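Glutathione S-transferase (Ceriporiopsis subvermispora, PDB 6J3E) probably conjugates glutathione to electrophilic substrates as a serine-type glutathione transferase of a wood-rotting fungus. Local coordinates at residues A227-K230 / D231-T234; T234-D237 / G238-K242. All coordinates share one frame; numbering follows the deposited sequence.

Contact 1. Residues A227-K230 / D231-T234; sequences AEWK and DFET
The indole of Trp229 receives CG of Glu233 over one face and has the ring of Phe232 next to its six-membered portion. The methylene makes a CH-pi contact, with Glu233 CG 4.3 Å from the centroid of the Trp229 five-membered ring and displaced toward its rim. The two aromatic planes differ by only 13°, yet the rings are slid apart until their centroids stand 5.2 Å from each other; they barely overlap, and contact is through Trp229 CZ3, 3.5 Å from Phe232 CD1. In both residues CG lies anti to the backbone N (chi1 167° in Trp229, -165° in Phe232), and the two rings leave the helix with nearly the same tilt. The carboxylate of Glu233 divides its oxygens: OE1 lies near the indole, at 2.9 Å from Trp229 NE1, while OE2 forms a salt bridge with Lys230 NZ at 3.2 Å. A long, flexible, positively charged chain suits this exposed place three residues before an acid, since it can bend until NZ meets Glu233 OE2. If an alanine stood at Trp229, Phe232 would probably lose its neighbouring ring and Glu233 CG the face beneath it, opening a gap in the packing. In the turn after the helix, Thr234 OG1 donates to Asp231 O at 3.0 Å, adding a second bond to the carbonyl already taken by Thr234 N. Trp229 reaches Val215 and Val218 of helix 206-222 and Leu244 of helix 235-247. Phe232 meets Phe182 of helix 169-189 edge-to-face, and Glu228 is salt-bridged to Arg171 of that helix.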
loop_
_atom_site.group_PDB
_atom_site.type_symbol
_atom_site.label_atom_id
_atom_site.label_comp_id
_atom_site.label_asym_id
_atom_site.label_seq_id
_atom_site.Cartn_x
_atom_site.Cartn_y
_atom_site.Cartn_z
ATOM N N ALA A 227 7.555 27.025 11.822
ATOM C CA ALA A 227 8.154 27.136 10.499
ATOM C C ALA A 227 8.001 25.838 9.727
ATOM O O ALA A 227 7.697 25.849 8.529
ATOM C CB ALA A 227 9.631 27.508 10.618
ATOM N N GLU A 228 8.202 24.706 10.402
ATOM C CA GLU A 228 8.070 23.418 9.730
ATOM C C GLU A 228 6.664 23.232 9.174
ATOM O O GLU A 228 6.496 22.775 8.039
ATOM C CB GLU A 228 8.459 22.294 10.691
ATOM C CG GLU A 228 9.960 22.318 11.018
ATOM C CD GLU A 228 10.370 21.271 12.044
ATOM O OE1 GLU A 228 11.552 20.842 12.032
ATOM O OE2 GLU A 228 9.518 20.881 12.874
ATOM N N TRP A 229 5.642 23.641 9.924
ATOM C CA TRP A 229 4.290 23.450 9.412
ATOM C C TRP A 229 3.978 24.419 8.281
ATOM O O TRP A 229 3.338 24.038 7.284
ATOM C CB TRP A 229 3.236 23.607 10.504
ATOM C CG TRP A 229 1.901 23.705 9.863
ATOM C CD1 TRP A 229 1.138 24.826 9.726
ATOM C CD2 TRP A 229 1.181 22.647 9.201
ATOM N NE1 TRP A 229 -0.024 24.527 9.049
ATOM C CE2 TRP A 229 -0.019 23.199 8.715
ATOM C CE3 TRP A 229 1.428 21.285 8.995
ATOM C CZ2 TRP A 229 -0.965 22.443 8.029
ATOM C CZ3 TRP A 229 0.483 20.535 8.314
ATOM C CH2 TRP A 229 -0.691 21.117 7.834
ATOM N N LYS A 230 4.377 25.687 8.432
ATOM C CA LYS A 230 4.119 26.625 7.349
ATOM C C LYS A 230 4.817 26.181 6.067
ATOM O O LYS A 230 4.292 26.405 4.968
ATOM C CB LYS A 230 4.510 28.053 7.773
ATOM C CG LYS A 230 3.265 28.891 8.215
ATOM C CD LYS A 230 2.132 28.838 7.123
ATOM C CE LYS A 230 1.027 29.964 7.127
ATOM N NZ LYS A 230 -0.196 29.740 7.947
ATOM N N ASP A 231 5.951 25.487 6.192
ATOM C CA ASP A 231 6.582 24.868 5.031
ATOM C C ASP A 231 5.760 23.694 4.514
ATOM O O ASP A 231 5.625 23.507 3.297
ATOM C CB ASP A 231 7.992 24.401 5.390
ATOM C CG ASP A 231 8.665 23.636 4.257
ATOM O OD1 ASP A 231 8.807 24.194 3.139
ATOM O OD2 ASP A 231 9.057 22.463 4.484
ATOM N N PHE A 232 5.207 22.893 5.432
ATOM C CA PHE A 232 4.432 21.721 5.039
ATOM C C PHE A 232 3.285 22.100 4.121
ATOM O O PHE A 232 2.952 21.350 3.196
ATOM C CB PHE A 232 3.895 21.000 6.283
ATOM C CG PHE A 232 3.390 19.602 6.024
ATOM C CD1 PHE A 232 2.142 19.385 5.469
ATOM C CD2 PHE A 232 4.153 18.497 6.371
ATOM C CE1 PHE A 232 1.679 18.109 5.247
ATOM C CE2 PHE A 232 3.678 17.208 6.164
ATOM C CZ PHE A 232 2.445 17.020 5.597
ATOM N N GLU A 233 2.649 23.248 4.361
ATOM C CA GLU A 233 1.485 23.528 3.535
ATOM C C GLU A 233 1.844 24.051 2.152
ATOM O O GLU A 233 0.932 24.284 1.350
ATOM C CB GLU A 233 0.506 24.493 4.220
ATOM C CG GLU A 233 1.000 25.372 5.344
ATOM C CD GLU A 233 -0.138 26.154 5.960
ATOM O OE1 GLU A 233 -1.085 25.532 6.499
ATOM O OE2 GLU A 233 -0.120 27.394 5.840
ATOM N N THR A 234 3.127 24.229 1.836
ATOM C CA THR A 234 3.508 24.518 0.461
ATOM C C THR A 234 3.819 23.263 -0.335
ATOM O O THR A 234 4.030 23.351 -1.548
ATOM C CB THR A 234 4.729 25.427 0.409
ATOM O OG1 THR A 234 5.913 24.628 0.564
ATOM C CG2 THR A 234 4.663 26.478 1.507
#

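Contact 2. Residues T234-D237 / G238-K242; sequences TWDD and GKWAK
From Asp236 through Gly238 the backbone keeps positive phi values, a left-handed turn closed by Lys239 N donating to Asp236 O at 2.8 Å and by weak bonds from Gly238 N and Lys239 N to Trp235 O, before right-handed helix begins at Lys239. Glycine is apt at its last position, where a CB would clash with Asp237 O. Among the side chains, Asp236 has CG anti to its carbonyl carbon (chi1 -60°), which carries the carboxylate to Trp240: OD2 accepts from Trp240 NE1 at 2.8 Å through the anti lone pair, its carboxylate almost perpendicular to the indole. OD2 sits at the ring edge but tilted 25° from its plane, and the bond is bent, with 136° at the hydrogen. Trp235 CB touches the same edge at 3.9 Å from Trp240 CD1. An acid here satisfies the indole N-H of a buried tryptophan. Lys242, extended beyond CG, points its ammonium group back at Asp237. Its NZ donates to Asp237 O at 2.8 Å, nearly in line with the carbonyl bond, and forms a weaker salt bridge with Asp237 OD2 at 3.2 Å, so one lysine holds both backbone and side chain. Lys239 NZ turns instead to Asp195, with which it is salt-bridged. Trp240 packs on Ile185 and Ala186 and meets Phe182 edge-to-face, all on helix 169-189, where Trp235 also lies against Ile178 and makes a cation-pi contact with Arg179.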
loop_
_atom_site.group_PDB
_atom_site.type_symbol
_atom_site.label_atom_id
_atom_site.label_comp_id
_atom_site.label_asym_id
_atom_site.label_seq_id
_atom_site.Cartn_x
_atom_site.Cartn_y
_atom_site.Cartn_z
ATOM N N THR A 234 3.127 24.229 1.836
ATOM C CA THR A 234 3.508 24.518 0.461
ATOM C C THR A 234 3.819 23.263 -0.335
ATOM O O THR A 234 4.030 23.351 -1.548
ATOM C CB THR A 234 4.729 25.427 0.409
ATOM O OG1 THR A 234 5.913 24.628 0.564
ATOM C CG2 THR A 234 4.663 26.478 1.507
ATOM N N TRP A 235 3.884 22.106 0.314
ATOM C CA TRP A 235 4.272 20.896 -0.394
ATOM C C TRP A 235 3.234 20.535 -1.449
ATOM O O TRP A 235 2.024 20.675 -1.230
ATOM C CB TRP A 235 4.423 19.728 0.573
ATOM C CG TRP A 235 5.525 19.846 1.540
ATOM C CD1 TRP A 235 6.403 20.884 1.686
ATOM C CD2 TRP A 235 5.885 18.875 2.520
ATOM N NE1 TRP A 235 7.282 20.615 2.701
ATOM C CE2 TRP A 235 6.986 19.385 3.228
ATOM C CE3 TRP A 235 5.373 17.616 2.875
ATOM C CZ2 TRP A 235 7.593 18.680 4.267
ATOM C CZ3 TRP A 235 5.978 16.914 3.906
ATOM C CH2 TRP A 235 7.071 17.450 4.595
ATOM N N ASP A 236 3.720 20.031 -2.584
ATOM C CA ASP A 236 2.858 19.516 -3.643
ATOM C C ASP A 236 1.789 20.533 -4.008
ATOM O O ASP A 236 0.590 20.239 -3.991
ATOM C CB ASP A 236 2.221 18.187 -3.238
ATOM C CG ASP A 236 3.250 17.114 -2.948
ATOM O OD1 ASP A 236 3.983 16.723 -3.890
ATOM O OD2 ASP A 236 3.319 16.658 -1.776
ATOM N N ASP A 237 2.238 21.758 -4.301
ATOM C CA ASP A 237 1.336 22.827 -4.717
ATOM C C ASP A 237 0.221 23.000 -3.691
ATOM O O ASP A 237 -0.945 23.210 -4.030
ATOM C CB ASP A 237 0.785 22.547 -6.123
ATOM C CG ASP A 237 0.132 23.764 -6.756
ATOM O OD1 ASP A 237 0.868 24.687 -7.179
ATOM O OD2 ASP A 237 -1.116 23.781 -6.857
ATOM N N GLY A 238 0.593 22.869 -2.417
ATOM C CA GLY A 238 -0.307 22.998 -1.292
ATOM C C GLY A 238 -1.318 21.892 -1.129
ATOM O O GLY A 238 -2.285 22.074 -0.375
ATOM N N LYS A 239 -1.119 20.738 -1.783
ATOM C CA LYS A 239 -2.173 19.722 -1.826
ATOM C C LYS A 239 -2.673 19.354 -0.434
ATOM O O LYS A 239 -3.878 19.150 -0.230
ATOM C CB LYS A 239 -1.693 18.462 -2.557
ATOM C CG LYS A 239 -2.751 17.350 -2.595
ATOM C CD LYS A 239 -2.277 16.128 -3.369
ATOM C CE LYS A 239 -2.155 16.419 -4.865
ATOM N NZ LYS A 239 -3.455 16.730 -5.516
ATOM N N TRP A 240 -1.770 19.263 0.539
ATOM C CA TRP A 240 -2.186 18.788 1.851
ATOM C C TRP A 240 -2.936 19.862 2.616
ATOM O O TRP A 240 -3.905 19.561 3.328
ATOM C CB TRP A 240 -0.968 18.286 2.611
ATOM C CG TRP A 240 -0.112 17.462 1.694
ATOM C CD1 TRP A 240 1.195 17.694 1.339
ATOM C CD2 TRP A 240 -0.525 16.292 0.973
ATOM N NE1 TRP A 240 1.622 16.717 0.468
ATOM C CE2 TRP A 240 0.585 15.848 0.227
ATOM C CE3 TRP A 240 -1.717 15.555 0.915
ATOM C CZ2 TRP A 240 0.529 14.711 -0.591
ATOM C CZ3 TRP A 240 -1.774 14.428 0.104
ATOM C CH2 TRP A 240 -0.661 14.019 -0.642
ATOM N N ALA A 241 -2.518 21.120 2.453
ATOM C CA ALA A 241 -3.268 22.223 3.035
ATOM C C ALA A 241 -4.690 22.225 2.512
ATOM O O ALA A 241 -5.644 22.418 3.278
ATOM C CB ALA A 241 -2.572 23.551 2.738
ATOM N N LYS A 242 -4.854 21.947 1.220
ATOM C CA LYS A 242 -6.182 21.977 0.619
ATOM C C LYS A 242 -7.082 20.883 1.185
ATOM O O LYS A 242 -8.264 21.125 1.469
ATOM C CB LYS A 242 -6.054 21.873 -0.900
ATOM C CG LYS A 242 -5.214 23.011 -1.469
ATOM C CD LYS A 242 -4.956 22.887 -2.953
ATOM C CE LYS A 242 -4.057 24.033 -3.435
ATOM N NZ LYS A 242 -3.556 23.812 -4.823
#

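Contacts 1 and 2 follow each other along the chain, share Thr234, and have centres about 9 Å apart. Contact 1 lies on the short helix 227-232 and the turn after it, contact 2 on the left-handed turn and first regular turn that lead into helix 235-247, so together they span the joint between two successive helices of the C-terminal domain. Across the bend they touch directly: Glu233 CB meets Ala241 CB at 3.5 Å, and Phe232 CE1 meets Trp240 CB at 3.7 Å. A bond from Trp235 NE1 to Asp231 OD2 also crosses it. The bend between the two helices is thus packed against helix 169-189, away from the glutathione-binding residues.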